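Local coordinates for protein Obg-like ATPase 1 (Schizosaccharomyces pombe, PDB 1NI3) that hydrolyses ATP, and GTP less efficiently, with magnesium as cofactor, and negatively regulates the G2/M transition of the cell cycle, at residues G301-C313 against T322-I336. Sequence-based numbering, arbitrary orientation.
Sequences GYNALNLINYFTC and TIRKGTKAPQAAGVI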
loop_
_atom_site.group_PDB
_atom_site.type_symbol
_atom_site.label_atom_id
_atom_site.label_comp_id
_atom_site.label_asym_id
_atom_site.label_seq_id
_atom_site.Cartn_x
_atom_site.Cartn_y
_atom_site.Cartn_z
ATOM N N GLY A 301 2.548 3.854 1.184
ATOM C CA GLY A 301 1.955 2.643 0.650
ATOM C C GLY A 301 2.433 1.439 1.438
ATOM O O GLY A 301 1.625 0.680 1.999
ATOM N N TYR A 302 3.749 1.265 1.475
ATOM C CA TYR A 302 4.354 0.173 2.213
ATOM C C TYR A 302 3.753 0.072 3.613
ATOM O O TYR A 302 3.422 -1.011 4.072
ATOM C CB TYR A 302 5.854 0.401 2.318
ATOM C CG TYR A 302 6.621 -0.806 2.807
ATOM C CD1 TYR A 302 7.040 -1.788 1.922
ATOM C CD2 TYR A 302 6.970 -0.934 4.140
ATOM C CE1 TYR A 302 7.805 -2.859 2.346
ATOM C CE2 TYR A 302 7.723 -2.004 4.587
ATOM C CZ TYR A 302 8.147 -2.962 3.684
ATOM O OH TYR A 302 8.945 -3.991 4.113
ATOM N N ASN A 303 3.601 1.210 4.281
ATOM C CA ASN A 303 3.042 1.226 5.629
ATOM C C ASN A 303 1.563 0.881 5.698
ATOM O O ASN A 303 1.148 0.070 6.531
ATOM C CB ASN A 303 3.266 2.582 6.299
ATOM C CG ASN A 303 4.704 2.779 6.759
ATOM O OD1 ASN A 303 5.366 1.831 7.194
ATOM N ND2 ASN A 303 5.181 4.019 6.698
ATOM N N ALA A 304 0.763 1.513 4.841
ATOM C CA ALA A 304 -0.688 1.287 4.785
ATOM C C ALA A 304 -1.009 -0.190 4.715
ATOM O O ALA A 304 -2.024 -0.642 5.227
ATOM C CB ALA A 304 -1.269 1.987 3.562
ATOM N N LEU A 305 -0.127 -0.932 4.063
ATOM C CA LEU A 305 -0.292 -2.364 3.923
ATOM C C LEU A 305 0.140 -3.121 5.183
ATOM O O LEU A 305 0.194 -4.353 5.178
ATOM C CB LEU A 305 0.521 -2.860 2.718
ATOM C CG LEU A 305 0.010 -2.468 1.331
ATOM C CD1 LEU A 305 1.075 -2.794 0.303
ATOM C CD2 LEU A 305 -1.294 -3.211 1.022
ATOM N N ASN A 306 0.438 -2.388 6.254
ATOM C CA ASN A 306 0.891 -2.985 7.512
ATOM C C ASN A 306 2.161 -3.815 7.346
ATOM O O ASN A 306 2.267 -4.930 7.866
ATOM C CB ASN A 306 -0.197 -3.869 8.133
ATOM C CG ASN A 306 -1.140 -3.094 9.032
ATOM O OD1 ASN A 306 -0.711 -2.266 9.832
ATOM N ND2 ASN A 306 -2.436 -3.377 8.917
ATOM N N LEU A 307 3.120 -3.290 6.598
ATOM C CA LEU A 307 4.362 -4.020 6.391
ATOM C C LEU A 307 5.532 -3.342 7.113
ATOM O O LEU A 307 5.541 -2.119 7.316
ATOM C CB LEU A 307 4.640 -4.158 4.882
ATOM C CG LEU A 307 3.583 -4.975 4.121
ATOM C CD1 LEU A 307 3.832 -4.904 2.621
ATOM C CD2 LEU A 307 3.618 -6.415 4.592
ATOM N N ILE A 308 6.480 -4.169 7.541
ATOM C CA ILE A 308 7.691 -3.745 8.227
ATOM C C ILE A 308 8.776 -4.650 7.652
ATOM O O ILE A 308 8.497 -5.493 6.797
ATOM C CB ILE A 308 7.627 -4.021 9.742
ATOM C CG1 ILE A 308 7.429 -5.519 9.989
ATOM C CG2 ILE A 308 6.503 -3.245 10.376
ATOM C CD1 ILE A 308 7.698 -5.953 11.419
ATOM N N ASN A 309 10.007 -4.503 8.125
ATOM C CA ASN A 309 11.076 -5.337 7.605
ATOM C C ASN A 309 12.190 -5.548 8.609
ATOM O O ASN A 309 12.281 -4.868 9.633
ATOM C CB ASN A 309 11.676 -4.673 6.376
ATOM C CG ASN A 309 12.390 -3.385 6.722
ATOM O OD1 ASN A 309 11.917 -2.611 7.554
ATOM N ND2 ASN A 309 13.529 -3.145 6.090
ATOM N N TYR A 310 13.037 -6.515 8.299
ATOM C CA TYR A 310 14.197 -6.795 9.114
ATOM C C TYR A 310 15.278 -7.040 8.062
ATOM O O TYR A 310 14.953 -7.251 6.892
ATOM C CB TYR A 310 13.976 -8.026 9.999
ATOM C CG TYR A 310 13.961 -9.359 9.292
ATOM C CD1 TYR A 310 12.763 -9.964 8.910
ATOM C CD2 TYR A 310 15.150 -10.040 9.044
ATOM C CE1 TYR A 310 12.760 -11.220 8.307
ATOM C CE2 TYR A 310 15.152 -11.286 8.440
ATOM C CZ TYR A 310 13.957 -11.870 8.079
ATOM O OH TYR A 310 13.970 -13.115 7.508
ATOM N N PHE A 311 16.553 -6.991 8.438
ATOM C CA PHE A 311 17.607 -7.191 7.445
ATOM C C PHE A 311 18.460 -8.406 7.719
ATOM O O PHE A 311 18.342 -9.044 8.755
ATOM C CB PHE A 311 18.552 -5.986 7.389
ATOM C CG PHE A 311 17.861 -4.666 7.442
ATOM C CD1 PHE A 311 17.576 -4.069 8.659
ATOM C CD2 PHE A 311 17.478 -4.023 6.271
ATOM C CE1 PHE A 311 16.922 -2.850 8.708
ATOM C CE2 PHE A 311 16.821 -2.804 6.313
ATOM C CZ PHE A 311 16.541 -2.215 7.535
ATOM N N THR A 312 19.310 -8.729 6.755
ATOM C CA THR A 312 20.261 -9.817 6.899
ATOM C C THR A 312 21.529 -9.231 6.303
ATOM O O THR A 312 21.704 -9.195 5.086
ATOM C CB THR A 312 19.848 -11.112 6.156
ATOM O OG1 THR A 312 19.748 -10.868 4.754
ATOM C CG2 THR A 312 18.526 -11.631 6.682
ATOM N N CYS A 313 22.397 -8.730 7.177
ATOM C CA CYS A 313 23.646 -8.102 6.750
ATOM C C CYS A 313 24.834 -9.057 6.713
ATOM O O CYS A 313 24.891 -10.053 7.434
ATOM C CB CYS A 313 23.952 -6.942 7.678
ATOM S SG CYS A 313 22.512 -5.917 7.939
ATOM N N THR A 322 10.715 -8.073 3.631
ATOM C CA THR A 322 9.415 -7.580 4.059
ATOM C C THR A 322 8.616 -8.595 4.868
ATOM O O THR A 322 8.506 -9.755 4.486
ATOM C CB THR A 322 8.559 -7.156 2.865
ATOM O OG1 THR A 322 9.146 -6.013 2.236
ATOM C CG2 THR A 322 7.145 -6.814 3.315
ATOM N N ILE A 323 8.053 -8.156 5.988
ATOM C CA ILE A 323 7.234 -9.044 6.810
ATOM C C ILE A 323 6.035 -8.275 7.379
ATOM O O ILE A 323 6.002 -7.048 7.330
ATOM C CB ILE A 323 8.057 -9.685 7.969
ATOM C CG1 ILE A 323 8.655 -8.591 8.847
ATOM C CG2 ILE A 323 9.136 -10.593 7.408
ATOM C CD1 ILE A 323 8.792 -9.008 10.295
ATOM N N ARG A 324 5.052 -8.988 7.916
ATOM C CA ARG A 324 3.883 -8.315 8.470
ATOM C C ARG A 324 4.115 -7.806 9.878
ATOM O O ARG A 324 4.747 -8.476 10.700
ATOM C CB ARG A 324 2.658 -9.232 8.437
ATOM C CG ARG A 324 1.989 -9.284 7.083
ATOM C CD ARG A 324 1.310 -7.967 6.766
ATOM N NE ARG A 324 -0.052 -7.898 7.299
ATOM C CZ ARG A 324 -1.095 -8.510 6.738
ATOM N NH1 ARG A 324 -0.937 -9.235 5.628
ATOM N NH2 ARG A 324 -2.301 -8.400 7.283
ATOM N N LYS A 325 3.578 -6.618 10.140
ATOM C CA LYS A 325 3.707 -5.938 11.421
ATOM C C LYS A 325 3.771 -6.825 12.656
ATOM O O LYS A 325 4.408 -6.463 13.637
ATOM C CB LYS A 325 2.568 -4.930 11.595
ATOM C CG LYS A 325 3.018 -3.473 11.683
ATOM C CD LYS A 325 2.882 -2.895 13.095
ATOM C CE LYS A 325 3.884 -3.490 14.092
ATOM N NZ LYS A 325 3.653 -3.043 15.511
ATOM N N GLY A 326 3.120 -7.979 12.636
ATOM C CA GLY A 326 3.176 -8.807 13.830
ATOM C C GLY A 326 3.759 -10.185 13.628
ATOM O O GLY A 326 3.478 -11.101 14.396
ATOM N N THR A 327 4.586 -10.332 12.605
ATOM C CA THR A 327 5.164 -11.622 12.301
ATOM C C THR A 327 6.167 -12.079 13.345
ATOM O O THR A 327 6.904 -11.282 13.924
ATOM C CB THR A 327 5.834 -11.598 10.938
ATOM O OG1 THR A 327 4.894 -11.122 9.968
ATOM C CG2 THR A 327 6.282 -12.995 10.546
ATOM N N LYS A 328 6.192 -13.383 13.571
ATOM C CA LYS A 328 7.104 -13.950 14.543
ATOM C C LYS A 328 8.305 -14.631 13.893
ATOM O O LYS A 328 8.200 -15.251 12.831
ATOM C CB LYS A 328 6.351 -14.913 15.470
ATOM C CG LYS A 328 5.612 -14.204 16.616
ATOM C CD LYS A 328 4.835 -15.170 17.525
ATOM C CE LYS A 328 3.597 -15.733 16.831
ATOM N NZ LYS A 328 2.847 -16.702 17.682
ATOM N N ALA A 329 9.447 -14.487 14.559
ATOM C CA ALA A 329 10.729 -15.027 14.122
ATOM C C ALA A 329 10.684 -16.236 13.188
ATOM O O ALA A 329 11.190 -16.169 12.072
ATOM C CB ALA A 329 11.577 -15.338 15.342
ATOM N N PRO A 330 10.076 -17.355 13.620
ATOM C CA PRO A 330 10.045 -18.509 12.714
ATOM C C PRO A 330 9.538 -18.142 11.320
ATOM O O PRO A 330 10.238 -18.346 10.323
ATOM C CB PRO A 330 9.123 -19.490 13.432
ATOM C CG PRO A 330 9.368 -19.175 14.881
ATOM C CD PRO A 330 9.377 -17.659 14.882
ATOM N N GLN A 331 8.329 -17.590 11.252
ATOM C CA GLN A 331 7.746 -17.193 9.974
ATOM C C GLN A 331 8.679 -16.245 9.234
ATOM O O GLN A 331 8.948 -16.428 8.049
ATOM C CB GLN A 331 6.391 -16.513 10.194
ATOM C CG GLN A 331 5.353 -17.401 10.846
ATOM C CD GLN A 331 5.652 -17.655 12.315
ATOM O OE1 GLN A 331 5.425 -18.750 12.823
ATOM N NE2 GLN A 331 6.142 -16.632 13.008
ATOM N N ALA A 332 9.160 -15.229 9.941
ATOM C CA ALA A 332 10.075 -14.248 9.360
ATOM C C ALA A 332 11.222 -14.952 8.650
ATOM O O ALA A 332 11.582 -14.611 7.531
ATOM C CB ALA A 332 10.628 -13.347 10.447
ATOM N N ALA A 333 11.801 -15.934 9.327
ATOM C CA ALA A 333 12.904 -16.694 8.770
ATOM C C ALA A 333 12.414 -17.485 7.562
ATOM O O ALA A 333 13.130 -17.644 6.570
ATOM C CB ALA A 333 13.461 -17.631 9.819
ATOM N N GLY A 334 11.185 -17.985 7.653
ATOM C CA GLY A 334 10.630 -18.758 6.563
ATOM C C GLY A 334 10.716 -17.973 5.275
ATOM O O GLY A 334 10.912 -18.536 4.199
ATOM N N VAL A 335 10.575 -16.657 5.395
ATOM C CA VAL A 335 10.624 -15.753 4.248
ATOM C C VAL A 335 11.821 -16.026 3.317
ATOM O O VAL A 335 11.662 -16.108 2.096
ATOM C CB VAL A 335 10.658 -14.285 4.725
ATOM C CG1 VAL A 335 10.738 -13.342 3.541
ATOM C CG2 VAL A 335 9.412 -13.988 5.550
ATOM N N ILE A 336 13.008 -16.187 3.895
ATOM C CA ILE A 336 14.211 -16.453 3.118
ATOM C C ILE A 336 14.239 -17.874 2.570
ATOM O O ILE A 336 14.296 -18.084 1.357
ATOM C CB ILE A 336 15.467 -16.214 3.970
ATOM C CG1 ILE A 336 15.490 -14.762 4.439
ATOM C CG2 ILE A 336 16.719 -16.550 3.173
ATOM C CD1 ILE A 336 16.733 -14.376 5.176
#
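Y310 gives its hydroxyl proton to the backbone carbonyl of A332, OH to O 2.8 Å, meeting that oxygen from above the carbonyl plane. Its CG lies between the backbone N and the carbonyl carbon (chi1 72°), which carries the ring from strand 307-312 to helix 329-336. I323 CG2 sits at the ring's edge near its plane, while A332 CB comes within 3.7 Å of Y310 CE1 from well off it; the small alanine lets the ring approach the helix. The W321 ring also meets it, planes about 25° apart. A leucine in place of Y310 would probably leave the A332 carbonyl without this donor and open a gap between strand and helix.

The strands are antiparallel: I308 and I323 exchange two backbone bonds, and their branched side chains pack on the same face, CD1 to CD1. K325 N, within the type I turn from R324 to T327, bonds to N306 O at 3.1 Å. On the opposite face, Y302 and T322 join hydroxyls, OH to OG1 2.8 Å, with OG1 in the ring plane, while L307 CB lies over one ring face, toward its rim; tyrosine is long enough to reach across from helix 294-304. The bent chain of R324 lays CD against L307 CD2 (3.5 Å), and its guanidinium bonds to G18 O. A hairpin followed by a helix packed on it suits the ubiquitin-like beta-grasp fold of the TGS domain.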